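Local coordinates for hypothetical protein Atu2144 (Agrobacterium tumefaciens, PDB 2ODF) that is of unknown function but belongs to the N-formylglutamate amidohydrolase family, so it probably hydrolyses an amide bond, at residues Lys14-Asn20 and Thr76-Phe82. Coordinates in Å, arbitrary orientation, origin at the centre of the assembly. Residues are numbered along the deposited sequence.
Sequences KAVGVEN and TLVYQRF
Strands 16-19 and 77-80, both extended, pair antiparallel, their axes 4.7 Å apart at 158°; Ala15 (phi/psi -55/-41) and Asn20 (59/41, left-handed) leave the first strand at its ends. Gly17-Tyr79 and Glu19-Leu77 are hydrogen-bonded pairs, Val16-Gln80 and Val18-Val78 non-hydrogen-bonded ones. The bonds run Gly17 N to Tyr79 O (2.7 Å), Tyr79 N to Gly17 O (2.9 Å), Glu19 N to Leu77 O (2.8 Å) and Leu77 N to Glu19 O (2.9 Å); Arg81 N to Ala15 O (2.8 Å) extends them. At the other end Thr76, chi1 m, gives its OG1 hydrogen to Asn20 O (2.7 Å).

One face carries the valines, all chi1 t: Val78 CG1 meets Val16 CG1 at 3.7 Å, and Val78 CG2 meets Val18 CG2 at 4.1 Å. Beta-branched and apolar, they suit an extended backbone; Val78 packs on Val134 and Ile137, and Val18 on Arg133, of helix 116-143. On the other face Tyr79 takes the p rotamer, which folds its ring back over the neighbouring strand; Gly17 CA sits 3.9 Å from the ring centroid in a CH-pi contact, where a CB would clash. A water links Tyr79 OH (3.2 Å) to Glu19 OE2 (2.8 Å), the carboxylate also salt-bridging Arg67 of helix 62-73. Arg81 runs out extended through chi1 m and chi2 t, then turns at chi3 p, so that NH1 bonds Lys14 O (2.8 Å) and also Glu12 O.

Strand 77-80 also bonds parallel strand 27-31, so 16-19 adds an antiparallel edge to the mixed sheet. Main-chain bonds set the register; Gly17 under the Tyr79 ring, and Arg81 and Thr76 bonding carbonyls, fix its middle and ends.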
loop_
_atom_site.group_PDB
_atom_site.type_symbol
_atom_site.label_atom_id
_atom_site.label_comp_id
_atom_site.label_asym_id
_atom_site.label_seq_id
_atom_site.Cartn_x
_atom_site.Cartn_y
_atom_site.Cartn_z
ATOM N N LYS A 14 7.816 -5.165 -16.064
ATOM C CA LYS A 14 7.558 -4.320 -14.935
ATOM C C LYS A 14 6.078 -3.861 -14.859
ATOM O O LYS A 14 5.371 -3.823 -15.855
ATOM C CB LYS A 14 8.561 -3.164 -15.005
ATOM C CG LYS A 14 8.020 -1.826 -14.592
ATOM C CD LYS A 14 8.419 -1.465 -13.167
ATOM C CE LYS A 14 7.448 -0.605 -12.463
ATOM N NZ LYS A 14 8.211 0.459 -11.824
ATOM N N ALA A 15 5.604 -3.572 -13.650
ATOM C CA ALA A 15 4.226 -3.121 -13.435
ATOM C C ALA A 15 3.845 -1.891 -14.270
ATOM O O ALA A 15 2.759 -1.804 -14.779
ATOM C CB ALA A 15 3.992 -2.813 -11.929
ATOM N N VAL A 16 4.757 -0.939 -14.381
ATOM C CA VAL A 16 4.447 0.399 -14.893
ATOM C C VAL A 16 5.121 0.621 -16.240
ATOM O O VAL A 16 6.288 0.329 -16.391
ATOM C CB VAL A 16 4.905 1.512 -13.937
ATOM C CG1 VAL A 16 4.428 2.882 -14.450
ATOM C CG2 VAL A 16 4.391 1.261 -12.492
ATOM N N GLY A 17 4.339 1.052 -17.229
ATOM C CA GLY A 17 4.854 1.483 -18.516
ATOM C C GLY A 17 4.872 2.992 -18.617
ATOM O O GLY A 17 3.990 3.671 -18.078
ATOM N N VAL A 18 5.900 3.539 -19.252
ATOM C CA VAL A 18 5.927 4.983 -19.500
ATOM C C VAL A 18 6.369 5.167 -20.937
ATOM O O VAL A 18 7.351 4.561 -21.353
ATOM C CB VAL A 18 6.855 5.755 -18.538
ATOM C CG1 VAL A 18 6.967 7.258 -18.947
ATOM C CG2 VAL A 18 6.374 5.617 -17.082
ATOM N N GLU A 19 5.610 5.953 -21.674
ATOM C CA GLU A 19 5.911 6.268 -23.040
ATOM C C GLU A 19 6.008 7.773 -23.223
ATOM O O GLU A 19 5.354 8.513 -22.563
ATOM C CB GLU A 19 4.910 5.624 -23.979
ATOM C CG GLU A 19 5.082 4.114 -24.136
ATOM C CD GLU A 19 3.956 3.475 -24.925
ATOM O OE1 GLU A 19 3.162 4.201 -25.500
ATOM O OE2 GLU A 19 3.881 2.254 -24.982
ATOM N N ASN A 20 6.907 8.191 -24.090
ATOM C CA ASN A 20 7.128 9.604 -24.301
ATOM C C ASN A 20 7.556 10.283 -22.994
ATOM O O ASN A 20 7.133 11.337 -22.706
ATOM C CB ASN A 20 5.865 10.194 -24.897
ATOM C CG ASN A 20 6.125 11.072 -26.067
ATOM O OD1 ASN A 20 7.230 11.245 -26.449
ATOM N ND2 ASN A 20 5.094 11.663 -26.607
ATOM N N THR A 76 3.655 12.735 -22.293
ATOM C CA THR A 76 3.994 11.538 -21.550
ATOM C C THR A 76 2.737 10.733 -21.168
ATOM O O THR A 76 1.676 11.286 -20.823
ATOM C CB THR A 76 4.767 11.922 -20.292
ATOM O OG1 THR A 76 5.960 12.606 -20.676
ATOM C CG2 THR A 76 5.104 10.694 -19.428
ATOM N N LEU A 77 2.887 9.417 -21.242
ATOM C CA LEU A 77 1.818 8.480 -20.912
ATOM C C LEU A 77 2.361 7.485 -19.909
ATOM O O LEU A 77 3.361 6.838 -20.184
ATOM C CB LEU A 77 1.326 7.732 -22.135
ATOM C CG LEU A 77 0.414 6.516 -21.964
ATOM C CD1 LEU A 77 -0.858 6.874 -21.212
ATOM C CD2 LEU A 77 0.102 5.941 -23.345
ATOM N N VAL A 78 1.703 7.397 -18.763
ATOM C CA VAL A 78 1.999 6.404 -17.732
ATOM C C VAL A 78 0.841 5.441 -17.676
ATOM O O VAL A 78 -0.314 5.856 -17.546
ATOM C CB VAL A 78 2.183 7.022 -16.351
ATOM C CG1 VAL A 78 2.563 5.925 -15.317
ATOM C CG2 VAL A 78 3.230 8.114 -16.401
ATOM N N TYR A 79 1.150 4.150 -17.778
ATOM C CA TYR A 79 0.113 3.146 -17.827
ATOM C C TYR A 79 0.515 1.896 -17.022
ATOM O O TYR A 79 1.704 1.612 -16.799
ATOM C CB TYR A 79 -0.290 2.829 -19.262
ATOM C CG TYR A 79 0.746 2.112 -20.094
ATOM C CD1 TYR A 79 1.785 2.819 -20.711
ATOM C CD2 TYR A 79 0.683 0.747 -20.291
ATOM C CE1 TYR A 79 2.737 2.176 -21.479
ATOM C CE2 TYR A 79 1.644 0.090 -21.084
ATOM C CZ TYR A 79 2.666 0.816 -21.662
ATOM O OH TYR A 79 3.637 0.185 -22.436
ATOM N N GLN A 80 -0.511 1.201 -16.565
ATOM C CA GLN A 80 -0.374 -0.034 -15.802
ATOM C C GLN A 80 -0.348 -1.196 -16.772
ATOM O O GLN A 80 -1.207 -1.285 -17.665
ATOM C CB GLN A 80 -1.566 -0.078 -14.841
ATOM C CG GLN A 80 -1.727 -1.224 -13.918
ATOM C CD GLN A 80 -0.469 -1.682 -13.174
ATOM O OE1 GLN A 80 -0.034 -1.088 -12.166
ATOM N NE2 GLN A 80 0.052 -2.789 -13.611
ATOM N N ARG A 81 0.648 -2.069 -16.630
ATOM C CA ARG A 81 0.832 -3.189 -17.560
ATOM C C ARG A 81 0.083 -4.485 -17.194
ATOM O O ARG A 81 0.121 -5.432 -17.955
ATOM C CB ARG A 81 2.334 -3.445 -17.754
ATOM C CG ARG A 81 3.031 -2.236 -18.374
ATOM C CD ARG A 81 4.464 -2.480 -18.699
ATOM N NE ARG A 81 4.626 -3.475 -19.752
ATOM C CZ ARG A 81 4.984 -4.736 -19.552
ATOM N NH1 ARG A 81 5.236 -5.184 -18.324
ATOM N NH2 ARG A 81 5.095 -5.555 -20.598
ATOM N N PHE A 82 -0.596 -4.510 -16.046
ATOM C CA PHE A 82 -1.367 -5.665 -15.602
ATOM C C PHE A 82 -2.775 -5.311 -15.195
ATOM O O PHE A 82 -3.077 -4.144 -14.890
ATOM C CB PHE A 82 -0.617 -6.399 -14.453
ATOM C CG PHE A 82 0.750 -6.871 -14.875
ATOM C CD1 PHE A 82 0.921 -8.102 -15.473
ATOM C CD2 PHE A 82 1.834 -6.016 -14.785
ATOM C CE1 PHE A 82 2.161 -8.482 -15.938
ATOM C CE2 PHE A 82 3.053 -6.389 -15.226
ATOM C CZ PHE A 82 3.225 -7.619 -15.803
HETATM O O HOH W 1 6.219 0.851 -24.218
#